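Local coordinates for uncharacterized protein (Bacteroides eggerthii, PDB 4FTD) that is of unknown function but joins an immunoglobulin-like domain to a six-bladed beta-propeller and probably serves carbohydrate metabolism, at residues T53-E61 with S72-D80; V105-G113 with F445-D453. All coordinates share one frame; numbering follows the deposited sequence.

Overall arrangement
Contact 1 lies within the immunoglobulin-like domain, about 43 Å from the centre of the chain, and contact 2 spans the connection from that domain to the propeller, about 20 Å from the centre. The first is partly buried and rests on backbone pairing and apolar side chains; the second is a surface contact of salt bridges, a lysine bonded to backbone oxygen and bridging waters. Their centres are about 23 Å apart, and both reach the same mixed sheet, contact 1 through strands 58-64 and 74-75, contact 2 through strand 98-106, its other half continuing propeller strand 439-446. They meet where Phe55 and Tyr77 pack on Val105, and where Lys107 reaches the backbone oxygen of Asp80.

Contact 1 (T53-E61 with S72-D80); sequences TDFSALSIE and SEVMDYSMD
Phe55 and Met79 meet ring to methyl at one end of this contact. From CB, which lies 3.4 Å from Tyr77 O, the Phe55 side chain turns with CG anti to its own carbonyl carbon (chi1 -66°), and this lays the ring against the selenomethionine. On the ring, CD1 comes nearest Met79 CE at 3.4 Å, flanked by CG and CE1 at 3.7 Å; CD2 and CZ stand 4.2 Å off, CE1 packing on Val105 and CZ on Lys107. CE sits over one face, displaced toward the rim, in a CH-pi contact, with SE farther out above the same face; Thr53 CB lies over the rim of the opposite face.

The backbone joins in beside the ring: Tyr77 N donates to Phe55 O at 2.8 Å, just where Asp54 to Ala57 make a type I turn. Asp76 OD1 takes both the N and the OG of Ser78, an Asx turn that shapes the facing loop. Beyond the turns, Leu58 and Met75 exchange two backbone bonds, and Ile60 N reaches Glu73 O at 2.8 Å. Leu58 CD1 lies 3.9 Å from Tyr77 CD1, the side chains crossing at about a right angle, while Ile60 CD1 touches Met75 SE. Tyr77 OH bonds to Met103 O on strand 98-106. The pairing is a short antiparallel ladder placing strand 74-75 at the edge of the mixed sheet in the immunoglobulin-like domain.

Contact 2 (V105-G113 with F445-D453); sequences VRKRVPVFG and FPIKQEEMD
Arg106 and Arg108 each turn a guanidinium edge toward a carboxylate of the C-terminal tail. Arg106 bends at chi3 (-68°) and grips Asp453 end-on. Its NH2 meets the terminal OXT of Asp453 at 2.9 Å, in the guanidinium plane and nearly straight, while NH1 reaches the side-chain OD1 of Asp453 at 3.0 Å from well above that carboxylate's plane. NH2 also bonds to Phe46 O, and the Asp453 end is poorly ordered.

Arg108 crosses Glu450 at about a right angle, the two flat groups inclined by 43°. Its NE points to Glu450 OE1 on the syn side at 2.9 Å; the second bond, NH2 to OE2, is weak. Arg108 NH1 makes a further salt bridge to Asp50, so the arginine is shared between two acids. One water links Glu450 OE1 to Val109 N, a second Val109 O to Glu451 N, and a third Val111 O to Lys448 O.

Farther along, Val111 CG2 presses against the tail, 3.5 Å from Gln449 C and also touching Lys448 CB. Lys448 runs its chain past Phe112 O and curls at chi4 (65°) to bring NZ back within 2.9 Å of that oxygen, in the carbonyl plane; NZ also bonds to Ala114 O. The backbone N of Lys448 donates to Gly113 O at 3.0 Å. An alanine in place of Arg106 removes the nitrogens that hold both OXT and OD1 of Asp453, and the already poorly ordered chain end would probably be freer to swing.

The two antiparallel segments are thus tied by charge and water more than by apolar packing, a chemistry consistent with an exposed connection whose strength would probably depend on the ionic surroundings.

Contact 1 (T53-E61 with S72-D80)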
ATOM      1  N   THR A  53      29.945 -16.636   8.385  1.00 55.73           N
ATOM      2  CA  THR A  53      30.698 -17.882   8.299  1.00 54.17           C
ATOM      3  C   THR A  53      32.077 -17.635   7.737  1.00 59.62           C
ATOM      4  O   THR A  53      32.219 -16.841   6.819  1.00 54.73           O
ATOM      5  CB  THR A  53      29.991 -18.845   7.345  1.00 46.97           C
ATOM      6  OG1 THR A  53      28.670 -19.114   7.849  1.00 50.54           O
ATOM      7  CG2 THR A  53      30.814 -20.150   7.160  1.00 43.73           C
ATOM      8  N   ASP A  54      33.094 -18.279   8.305  1.00 59.31           N
ATOM      9  CA  ASP A  54      34.458 -18.228   7.745  1.00 59.87           C
ATOM     10  C   ASP A  54      34.459 -19.231   6.584  1.00 58.42           C
ATOM     11  O   ASP A  54      34.664 -20.448   6.754  1.00 62.85           O
ATOM     12  CB  ASP A  54      35.535 -18.504   8.801  1.00 60.84           C
ATOM     13  CG  ASP A  54      36.959 -18.403   8.249  1.00 66.77           C
ATOM     14  OD1 ASP A  54      37.145 -18.311   7.024  1.00 65.14           O
ATOM     15  OD2 ASP A  54      37.900 -18.433   9.059  1.00 75.46           O
ATOM     16  N   PHE A  55      34.214 -18.684   5.384  1.00 54.91           N
ATOM     17  CA  PHE A  55      34.138 -19.457   4.129  1.00 54.68           C
ATOM     18  C   PHE A  55      35.497 -19.893   3.602  1.00 58.63           C
ATOM     19  O   PHE A  55      35.557 -20.691   2.677  1.00 55.32           O
ATOM     20  CB  PHE A  55      33.459 -18.642   3.023  1.00 57.92           C
ATOM     21  CG  PHE A  55      32.013 -18.346   3.268  1.00 54.40           C
ATOM     22  CD1 PHE A  55      31.045 -19.280   2.943  1.00 51.10           C
ATOM     23  CD2 PHE A  55      31.613 -17.110   3.751  1.00 57.43           C
ATOM     24  CE1 PHE A  55      29.703 -19.008   3.147  1.00 58.72           C
ATOM     25  CE2 PHE A  55      30.270 -16.826   3.965  1.00 63.10           C
ATOM     26  CZ  PHE A  55      29.312 -17.783   3.662  1.00 65.37           C
ATOM     27  N   SER A  56      36.581 -19.375   4.178  1.00 59.22           N
ATOM     28  CA  SER A  56      37.928 -19.680   3.696  1.00 62.91           C
ATOM     29  C   SER A  56      38.415 -21.096   3.990  1.00 62.38           C
ATOM     30  O   SER A  56      39.317 -21.583   3.297  1.00 54.04           O
ATOM     31  CB  SER A  56      38.938 -18.651   4.236  1.00 64.01           C
ATOM     32  OG  SER A  56      39.232 -18.862   5.603  1.00 60.99           O
ATOM     33  N   ALA A  57      37.875 -21.728   5.032  1.00 54.30           N
ATOM     34  CA  ALA A  57      38.228 -23.090   5.370  1.00 51.19           C
ATOM     35  C   ALA A  57      36.978 -23.860   5.885  1.00 53.01           C
ATOM     36  O   ALA A  57      36.757 -23.983   7.085  1.00 55.63           O
ATOM     37  CB  ALA A  57      39.355 -23.124   6.394  1.00 56.63           C
ATOM     38  N   LEU A  58      36.154 -24.343   4.953  1.00 46.06           N
ATOM     39  CA  LEU A  58      34.982 -25.165   5.308  1.00 45.86           C
ATOM     40  C   LEU A  58      35.414 -26.632   5.469  1.00 42.83           C
ATOM     41  O   LEU A  58      35.985 -27.232   4.550  1.00 44.53           O
ATOM     42  CB  LEU A  58      33.876 -25.055   4.265  1.00 46.32           C
ATOM     43  CG  LEU A  58      33.262 -23.662   4.110  1.00 52.09           C
ATOM     44  CD1 LEU A  58      32.187 -23.718   3.063  1.00 44.13           C
ATOM     45  CD2 LEU A  58      32.704 -23.133   5.423  1.00 47.04           C
ATOM     46  N   SER A  59      35.166 -27.202   6.644  1.00 41.95           N
ATOM     47  CA  SER A  59      35.492 -28.601   6.947  1.00 41.40           C
ATOM     48  C   SER A  59      34.241 -29.420   6.571  1.00 40.71           C
ATOM     49  O   SER A  59      33.113 -29.035   6.919  1.00 41.29           O
ATOM     50  CB  SER A  59      35.866 -28.801   8.430  1.00 43.53           C
ATOM     51  OG  SER A  59      37.191 -28.317   8.695  1.00 43.41           O
ATOM     52  N   ILE A  60      34.450 -30.521   5.859  1.00 43.30           N
ATOM     53  CA  ILE A  60      33.367 -31.349   5.358  1.00 41.71           C
ATOM     54  C   ILE A  60      33.546 -32.784   5.815  1.00 47.66           C
ATOM     55  O   ILE A  60      34.638 -33.212   6.125  1.00 43.40           O
ATOM     56  CB  ILE A  60      33.256 -31.295   3.804  1.00 45.37           C
ATOM     57  CG1 ILE A  60      34.525 -31.827   3.138  1.00 52.30           C
ATOM     58  CG2 ILE A  60      32.968 -29.853   3.316  1.00 43.37           C
ATOM     59  CD1 ILE A  60      34.340 -32.166   1.672  1.00 53.81           C
ATOM     60  N   GLU A  61      32.446 -33.511   5.837  1.00 45.92           N
ATOM     61  CA  GLU A  61      32.431 -34.926   6.148  1.00 45.77           C
ATOM     62  C   GLU A  61      31.513 -35.568   5.149  1.00 50.74           C
ATOM     63  O   GLU A  61      30.421 -35.052   4.902  1.00 49.02           O
ATOM     64  CB  GLU A  61      31.893 -35.131   7.560  1.00 46.18           C
ATOM     65  CG  GLU A  61      31.882 -36.539   8.077  1.00 67.21           C
ATOM     66  CD  GLU A  61      31.373 -36.550   9.517  1.00 83.67           C
ATOM     67  OE1 GLU A  61      32.154 -36.224  10.452  1.00 78.48           O
ATOM     68  OE2 GLU A  61      30.173 -36.852   9.702  1.00 72.52           O
ATOM     69  N   SER A  72      40.279 -33.790  -0.247  1.00 57.97           N
ATOM     70  CA  SER A  72      40.555 -33.000   0.949  1.00 57.17           C
ATOM     71  C   SER A  72      39.268 -32.903   1.776  1.00 57.74           C
ATOM     72  O   SER A  72      38.182 -33.023   1.226  1.00 50.71           O
ATOM     73  CB  SER A  72      40.971 -31.571   0.549  1.00 59.75           C
ATOM     74  OG  SER A  72      41.255 -30.780   1.711  1.00 68.64           O
ATOM     75  N   GLU A  73      39.429 -32.677   3.075  1.00 48.66           N
ATOM     76  CA  GLU A  73      38.316 -32.491   4.015  1.00 48.25           C
ATOM     77  C   GLU A  73      38.060 -31.041   4.291  1.00 46.23           C
ATOM     78  O   GLU A  73      37.181 -30.752   5.100  1.00 46.15           O
ATOM     79  CB  GLU A  73      38.626 -33.160   5.385  1.00 51.70           C
ATOM     80  CG  GLU A  73      38.752 -34.659   5.357  1.00 64.87           C
ATOM     81  CD  GLU A  73      38.643 -35.294   6.740  1.00 64.87           C
ATOM     82  OE1 GLU A  73      39.009 -34.717   7.810  1.00 60.37           O
ATOM     83  OE2 GLU A  73      38.145 -36.417   6.756  1.00 64.94           O
ATOM     84  N   VAL A  74      38.878 -30.145   3.713  1.00 45.54           N
ATOM     85  CA  VAL A  74      38.809 -28.703   3.958  1.00 48.49           C
ATOM     86  C   VAL A  74      38.714 -28.038   2.604  1.00 45.31           C
ATOM     87  O   VAL A  74      39.426 -28.423   1.706  1.00 47.91           O
ATOM     88  CB  VAL A  74      40.023 -28.142   4.735  1.00 52.38           C
ATOM     89  CG1 VAL A  74      39.766 -26.668   5.092  1.00 60.62           C
ATOM     90  CG2 VAL A  74      40.226 -28.944   5.992  1.00 60.01           C
HETATM   91  N   MSE A  75      37.816 -27.079   2.440  1.00 42.22           N
HETATM   92  CA  MSE A  75      37.634 -26.425   1.133  1.00 51.32           C
HETATM   93  C   MSE A  75      37.605 -24.906   1.297  1.00 49.07           C
HETATM   94  O   MSE A  75      37.063 -24.396   2.278  1.00 45.49           O
HETATM   95  CB  MSE A  75      36.328 -26.923   0.497  1.00 46.23           C
HETATM   96  CG  MSE A  75      36.395 -28.411   0.139  1.00 52.40           C
HETATM   97 SE   MSE A  75      34.772 -29.031  -0.743  0.75 59.28          SE
HETATM   98  CE  MSE A  75      35.158 -28.279  -2.629  1.00 50.50           C
ATOM     99  N   ASP A  76      38.163 -24.199   0.323  1.00 49.63           N
ATOM    100  CA  ASP A  76      38.264 -22.737   0.353  1.00 51.49           C
ATOM    101  C   ASP A  76      37.169 -22.138  -0.530  1.00 54.01           C
ATOM    102  O   ASP A  76      37.243 -22.194  -1.769  1.00 54.67           O
ATOM    103  CB  ASP A  76      39.652 -22.306  -0.139  1.00 54.10           C
ATOM    104  CG  ASP A  76      39.873 -20.783  -0.066  1.00 61.02           C
ATOM    105  OD1 ASP A  76      38.973 -20.003   0.320  1.00 64.86           O
ATOM    106  OD2 ASP A  76      40.983 -20.369  -0.428  1.00 68.72           O
ATOM    107  N   TYR A  77      36.141 -21.603   0.117  1.00 55.74           N
ATOM    108  CA  TYR A  77      35.036 -20.917  -0.553  1.00 57.54           C
ATOM    109  C   TYR A  77      35.091 -19.386  -0.325  1.00 55.48           C
ATOM    110  O   TYR A  77      34.063 -18.727  -0.302  1.00 60.46           O
ATOM    111  CB  TYR A  77      33.699 -21.506  -0.073  1.00 56.65           C
ATOM    112  CG  TYR A  77      33.333 -22.754  -0.834  1.00 51.74           C
ATOM    113  CD1 TYR A  77      33.812 -23.994  -0.443  1.00 46.68           C
ATOM    114  CD2 TYR A  77      32.587 -22.678  -2.000  1.00 47.52           C
ATOM    115  CE1 TYR A  77      33.497 -25.131  -1.158  1.00 49.21           C
ATOM    116  CE2 TYR A  77      32.263 -23.815  -2.721  1.00 49.91           C
ATOM    117  CZ  TYR A  77      32.731 -25.040  -2.296  1.00 45.23           C
ATOM    118  OH  TYR A  77      32.409 -26.188  -2.985  1.00 51.20           O
ATOM    119  N   SER A  78      36.286 -18.848  -0.130  1.00 59.12           N
ATOM    120  CA  SER A  78      36.484 -17.411  -0.011  1.00 68.60           C
ATOM    121  C   SER A  78      35.707 -16.674  -1.111  1.00 67.96           C
ATOM    122  O   SER A  78      35.763 -17.041  -2.289  1.00 68.29           O
ATOM    123  CB  SER A  78      37.971 -17.067  -0.114  1.00 79.38           C
ATOM    124  OG  SER A  78      38.664 -17.530   1.019  1.00 71.48           O
HETATM  125  N   MSE A  79      34.950 -15.670  -0.689  1.00 73.59           N
HETATM  126  CA  MSE A  79      34.167 -14.802  -1.562  1.00 73.68           C
HETATM  127  C   MSE A  79      34.384 -13.378  -1.072  1.00 79.78           C
HETATM  128  O   MSE A  79      34.515 -13.171   0.127  1.00 74.37           O
HETATM  129  CB  MSE A  79      32.677 -15.105  -1.381  1.00 72.12           C
HETATM  130  CG  MSE A  79      32.156 -16.242  -2.161  1.00 73.68           C
HETATM  131 SE   MSE A  79      30.377 -16.716  -1.562  0.75 75.64          SE
HETATM  132  CE  MSE A  79      30.859 -18.103  -0.223  1.00 55.88           C
ATOM    133  N   ASP A  80      34.388 -12.400  -1.970  1.00 85.71           N
ATOM    134  CA  ASP A  80      34.360 -10.994  -1.520  1.00 87.59           C
ATOM    135  C   ASP A  80      32.959 -10.634  -0.975  1.00 94.12           C
ATOM    136  O   ASP A  80      31.977 -11.329  -1.254  1.00 88.10           O
ATOM    137  CB  ASP A  80      34.803 -10.037  -2.626  1.00100.23           C
ATOM    138  CG  ASP A  80      34.036 -10.230  -3.907  1.00114.41           C
ATOM    139  OD1 ASP A  80      32.799 -10.396  -3.853  1.00131.05           O
ATOM    140  OD2 ASP A  80      34.679 -10.221  -4.975  1.00117.03           O
TER

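Contact 2 (V105-G113 with F445-D453)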
ATOM      1  N   VAL A 105      28.241 -23.239  -2.670  1.00 51.57           N
ATOM      2  CA  VAL A 105      27.983 -22.701  -1.339  1.00 50.21           C
ATOM      3  C   VAL A 105      27.449 -21.264  -1.531  1.00 49.55           C
ATOM      4  O   VAL A 105      28.017 -20.494  -2.312  1.00 58.03           O
ATOM      5  CB  VAL A 105      29.220 -22.717  -0.420  1.00 52.14           C
ATOM      6  CG1 VAL A 105      28.914 -21.991   0.878  1.00 53.56           C
ATOM      7  CG2 VAL A 105      29.671 -24.156  -0.117  1.00 46.84           C
ATOM      8  N   ARG A 106      26.377 -20.945  -0.797  1.00 54.05           N
ATOM      9  CA  ARG A 106      25.645 -19.686  -0.916  1.00 57.76           C
ATOM     10  C   ARG A 106      25.467 -18.974   0.420  1.00 54.26           C
ATOM     11  O   ARG A 106      25.295 -19.639   1.444  1.00 55.41           O
ATOM     12  CB  ARG A 106      24.269 -19.996  -1.490  1.00 60.98           C
ATOM     13  CG  ARG A 106      24.328 -20.608  -2.876  1.00 61.00           C
ATOM     14  CD  ARG A 106      22.950 -20.954  -3.378  1.00 61.13           C
ATOM     15  NE  ARG A 106      22.371 -22.045  -2.601  1.00 61.75           N
ATOM     16  CZ  ARG A 106      21.072 -22.232  -2.388  1.00 61.73           C
ATOM     17  NH1 ARG A 106      20.176 -21.388  -2.870  1.00 65.47           N
ATOM     18  NH2 ARG A 106      20.654 -23.259  -1.654  1.00 68.56           N
ATOM     19  N   LYS A 107      25.530 -17.631   0.389  1.00 59.57           N
ATOM     20  CA  LYS A 107      25.304 -16.778   1.561  1.00 55.81           C
ATOM     21  C   LYS A 107      23.819 -16.507   1.669  1.00 61.07           C
ATOM     22  O   LYS A 107      23.111 -16.397   0.651  1.00 65.10           O
ATOM     23  CB  LYS A 107      25.987 -15.391   1.448  1.00 60.31           C
ATOM     24  CG  LYS A 107      27.512 -15.349   1.479  1.00 62.70           C
ATOM     25  CD  LYS A 107      28.057 -13.946   1.202  1.00 65.61           C
ATOM     26  CE  LYS A 107      29.576 -13.958   1.092  1.00 65.01           C
ATOM     27  NZ  LYS A 107      30.149 -12.609   0.815  1.00 71.40           N
ATOM     28  N   ARG A 108      23.352 -16.320   2.897  1.00 59.30           N
ATOM     29  CA  ARG A 108      21.985 -15.837   3.109  1.00 61.48           C
ATOM     30  C   ARG A 108      21.848 -14.423   2.580  1.00 66.12           C
ATOM     31  O   ARG A 108      22.796 -13.646   2.652  1.00 66.10           O
ATOM     32  CB  ARG A 108      21.627 -15.862   4.576  1.00 57.95           C
ATOM     33  CG  ARG A 108      21.439 -17.276   5.066  1.00 60.67           C
ATOM     34  CD  ARG A 108      21.299 -17.288   6.551  1.00 61.25           C
ATOM     35  NE  ARG A 108      20.135 -16.516   6.942  1.00 69.45           N
ATOM     36  CZ  ARG A 108      19.954 -15.987   8.144  1.00 79.83           C
ATOM     37  NH1 ARG A 108      20.871 -16.121   9.112  1.00 76.17           N
ATOM     38  NH2 ARG A 108      18.839 -15.309   8.384  1.00 87.07           N
ATOM     39  N   VAL A 109      20.670 -14.119   2.036  1.00 70.25           N
ATOM     40  CA  VAL A 109      20.369 -12.824   1.459  1.00 73.72           C
ATOM     41  C   VAL A 109      19.139 -12.303   2.203  1.00 72.80           C
ATOM     42  O   VAL A 109      18.078 -12.905   2.098  1.00 72.12           O
ATOM     43  CB  VAL A 109      20.093 -12.960  -0.054  1.00 72.77           C
ATOM     44  CG1 VAL A 109      19.613 -11.641  -0.647  1.00 73.48           C
ATOM     45  CG2 VAL A 109      21.338 -13.475  -0.757  1.00 69.87           C
ATOM     46  N   PRO A 110      19.273 -11.204   2.972  1.00 75.37           N
ATOM     47  CA  PRO A 110      18.110 -10.645   3.650  1.00 71.20           C
ATOM     48  C   PRO A 110      17.080 -10.142   2.665  1.00 73.48           C
ATOM     49  O   PRO A 110      17.445  -9.742   1.572  1.00 76.77           O
ATOM     50  CB  PRO A 110      18.701  -9.492   4.450  1.00 74.60           C
ATOM     51  CG  PRO A 110      20.080  -9.939   4.747  1.00 78.11           C
ATOM     52  CD  PRO A 110      20.507 -10.570   3.453  1.00 81.32           C
ATOM     53  N   VAL A 111      15.811 -10.206   3.042  1.00 76.13           N
ATOM     54  CA  VAL A 111      14.711  -9.750   2.189  1.00 79.89           C
ATOM     55  C   VAL A 111      13.866  -8.757   2.972  1.00 83.93           C
ATOM     56  O   VAL A 111      13.812  -8.807   4.200  1.00 82.77           O
ATOM     57  CB  VAL A 111      13.872 -10.925   1.651  1.00 81.82           C
ATOM     58  CG1 VAL A 111      14.730 -11.816   0.765  1.00 77.40           C
ATOM     59  CG2 VAL A 111      13.288 -11.731   2.799  1.00 81.19           C
ATOM     60  N   PHE A 112      13.229  -7.840   2.252  1.00 87.31           N
ATOM     61  CA  PHE A 112      12.501  -6.729   2.848  1.00 90.11           C
ATOM     62  C   PHE A 112      11.161  -6.501   2.190  1.00 96.43           C
ATOM     63  O   PHE A 112      10.896  -6.995   1.105  1.00 95.61           O
ATOM     64  CB  PHE A 112      13.360  -5.469   2.767  1.00 90.06           C
ATOM     65  CG  PHE A 112      14.687  -5.617   3.445  1.00 83.92           C
ATOM     66  CD1 PHE A 112      14.777  -5.574   4.829  1.00 83.19           C
ATOM     67  CD2 PHE A 112      15.837  -5.853   2.713  1.00 84.55           C
ATOM     68  CE1 PHE A 112      15.996  -5.747   5.476  1.00 79.47           C
ATOM     69  CE2 PHE A 112      17.069  -6.047   3.354  1.00 83.86           C
ATOM     70  CZ  PHE A 112      17.143  -5.988   4.743  1.00 80.60           C
ATOM     71  N   GLY A 113      10.314  -5.759   2.887  1.00 54.51           N
ATOM     72  CA  GLY A 113       9.022  -5.373   2.389  1.00 50.65           C
ATOM     73  C   GLY A 113       7.971  -6.463   2.466  1.00 52.69           C
ATOM     74  O   GLY A 113       8.109  -7.433   3.189  1.00 56.75           O
ATOM     75  N   PHE A 445      -0.986  -8.749   2.882  1.00 48.86           N
ATOM     76  CA  PHE A 445       0.277  -9.370   2.490  1.00 51.51           C
ATOM     77  C   PHE A 445       1.193  -9.572   3.686  1.00 57.08           C
ATOM     78  O   PHE A 445       1.296  -8.697   4.540  1.00 52.53           O
ATOM     79  CB  PHE A 445       1.029  -8.477   1.511  1.00 50.82           C
ATOM     80  CG  PHE A 445       0.228  -8.084   0.299  1.00 53.63           C
ATOM     81  CD1 PHE A 445      -0.553  -6.921   0.313  1.00 49.06           C
ATOM     82  CD2 PHE A 445       0.259  -8.839  -0.849  1.00 52.14           C
ATOM     83  CE1 PHE A 445      -1.278  -6.549  -0.792  1.00 51.93           C
ATOM     84  CE2 PHE A 445      -0.457  -8.456  -1.960  1.00 54.97           C
ATOM     85  CZ  PHE A 445      -1.229  -7.310  -1.929  1.00 48.58           C
ATOM     86  N   PRO A 446       1.894 -10.702   3.733  1.00 55.54           N
ATOM     87  CA  PRO A 446       2.880 -10.909   4.795  1.00 56.88           C
ATOM     88  C   PRO A 446       4.221 -10.217   4.478  1.00 56.24           C
ATOM     89  O   PRO A 446       4.428  -9.776   3.355  1.00 56.75           O
ATOM     90  CB  PRO A 446       3.068 -12.431   4.783  1.00 58.31           C
ATOM     91  CG  PRO A 446       2.847 -12.812   3.353  1.00 58.41           C
ATOM     92  CD  PRO A 446       1.783 -11.873   2.841  1.00 55.25           C
ATOM     93  N   ILE A 447       5.107 -10.102   5.463  1.00 59.67           N
ATOM     94  CA  ILE A 447       6.489  -9.699   5.183  1.00 59.48           C
ATOM     95  C   ILE A 447       7.134 -10.822   4.331  1.00 59.43           C
ATOM     96  O   ILE A 447       6.760 -11.986   4.436  1.00 65.98           O
ATOM     97  CB  ILE A 447       7.347  -9.381   6.456  1.00 56.61           C
ATOM     98  CG1 ILE A 447       7.517 -10.595   7.394  1.00 64.16           C
ATOM     99  CG2 ILE A 447       6.774  -8.170   7.213  1.00 55.02           C
ATOM    100  CD1 ILE A 447       8.732 -10.516   8.322  1.00 57.94           C
ATOM    101  N   LYS A 448       8.063 -10.457   3.460  1.00 59.34           N
ATOM    102  CA  LYS A 448       8.878 -11.435   2.756  1.00 58.86           C
ATOM    103  C   LYS A 448       9.692 -12.251   3.771  1.00 64.93           C
ATOM    104  O   LYS A 448      10.074 -11.747   4.827  1.00 66.64           O
ATOM    105  CB  LYS A 448       9.849 -10.763   1.786  1.00 58.90           C
ATOM    106  CG  LYS A 448       9.244 -10.152   0.532  1.00 61.75           C
ATOM    107  CD  LYS A 448      10.338  -9.833  -0.493  1.00 60.04           C
ATOM    108  CE  LYS A 448       9.800  -9.007  -1.648  1.00 58.86           C
ATOM    109  NZ  LYS A 448       9.328  -7.649  -1.239  1.00 58.46           N
ATOM    110  N   GLN A 449       9.929 -13.506   3.426  1.00 68.13           N
ATOM    111  CA  GLN A 449      10.706 -14.453   4.211  1.00 70.02           C
ATOM    112  C   GLN A 449      11.867 -14.919   3.343  1.00 71.48           C
ATOM    113  O   GLN A 449      11.684 -15.066   2.136  1.00 64.06           O
ATOM    114  CB  GLN A 449       9.833 -15.660   4.543  1.00 72.79           C
ATOM    115  CG  GLN A 449       8.719 -15.368   5.522  1.00 76.04           C
ATOM    116  CD  GLN A 449       9.257 -15.012   6.890  1.00 82.37           C
ATOM    117  OE1 GLN A 449      10.280 -15.529   7.307  1.00109.83           O
ATOM    118  NE2 GLN A 449       8.569 -14.129   7.592  1.00 94.95           N
ATOM    119  N   GLU A 450      13.035 -15.172   3.948  1.00 78.19           N
ATOM    120  CA  GLU A 450      14.218 -15.596   3.199  1.00 79.76           C
ATOM    121  C   GLU A 450      13.930 -16.843   2.385  1.00 86.72           C
ATOM    122  O   GLU A 450      13.373 -17.797   2.918  1.00 77.75           O
ATOM    123  CB  GLU A 450      15.429 -15.837   4.105  1.00 81.28           C
ATOM    124  CG  GLU A 450      16.018 -14.548   4.654  1.00 85.53           C
ATOM    125  CD  GLU A 450      17.421 -14.689   5.221  1.00 82.42           C
ATOM    126  OE1 GLU A 450      18.075 -15.723   5.049  1.00 82.65           O
ATOM    127  OE2 GLU A 450      17.905 -13.726   5.831  1.00 91.67           O
ATOM    128  N   GLU A 451      14.280 -16.800   1.092  1.00101.12           N
ATOM    129  CA  GLU A 451      14.004 -17.884   0.156  1.00102.30           C
ATOM    130  C   GLU A 451      14.798 -19.027   0.707  1.00107.38           C
ATOM    131  O   GLU A 451      15.974 -19.158   0.409  1.00115.38           O
ATOM    132  CB  GLU A 451      14.431 -17.533  -1.279  1.00105.73           C
HETATM  133  N   MSE A 452      14.157 -19.794   1.594  1.00119.49           N
HETATM  134  CA  MSE A 452      14.777 -20.922   2.265  1.00128.00           C
HETATM  135  C   MSE A 452      14.668 -22.046   1.224  1.00165.78           C
HETATM  136  O   MSE A 452      13.844 -22.963   1.317  1.00168.63           O
HETATM  137  CB  MSE A 452      14.083 -21.241   3.603  1.00117.72           C
HETATM  138  CG  MSE A 452      14.995 -21.897   4.621  1.00128.56           C
HETATM  139 SE   MSE A 452      16.080 -23.417   3.934  0.75189.11          SE
HETATM  140  CE  MSE A 452      14.710 -24.804   3.681  1.00147.82           C
ATOM    141  N   ASP A 453      15.537 -21.914   0.223  1.00184.27           N
ATOM    142  CA  ASP A 453      15.640 -22.791  -0.933  1.00147.97           C
ATOM    143  C   ASP A 453      16.975 -23.507  -0.789  1.00132.04           C
ATOM    144  O   ASP A 453      17.312 -24.005   0.293  1.00131.89           O
ATOM    145  CB  ASP A 453      15.537 -21.981  -2.256  1.00147.11           C
ATOM    146  CG  ASP A 453      16.384 -20.672  -2.255  1.00151.86           C
ATOM    147  OD1 ASP A 453      17.512 -20.634  -1.699  1.00125.06           O
ATOM    148  OD2 ASP A 453      15.901 -19.659  -2.810  1.00145.41           O
ATOM    149  OXT ASP A 453      17.759 -23.578  -1.724  1.00130.25           O
TER
HETATM  150  O   HOH W   1      18.694 -16.404   2.480  1.00 62.32           O
HETATM  151  O   HOH W   2      16.761 -14.738   0.459  1.00 70.49           O
HETATM  152  O   HOH W   3      15.599 -11.205   5.775  1.00 59.09           O
HETATM  153  O   HOH W   4      11.323  -9.459   5.713  1.00 60.77           O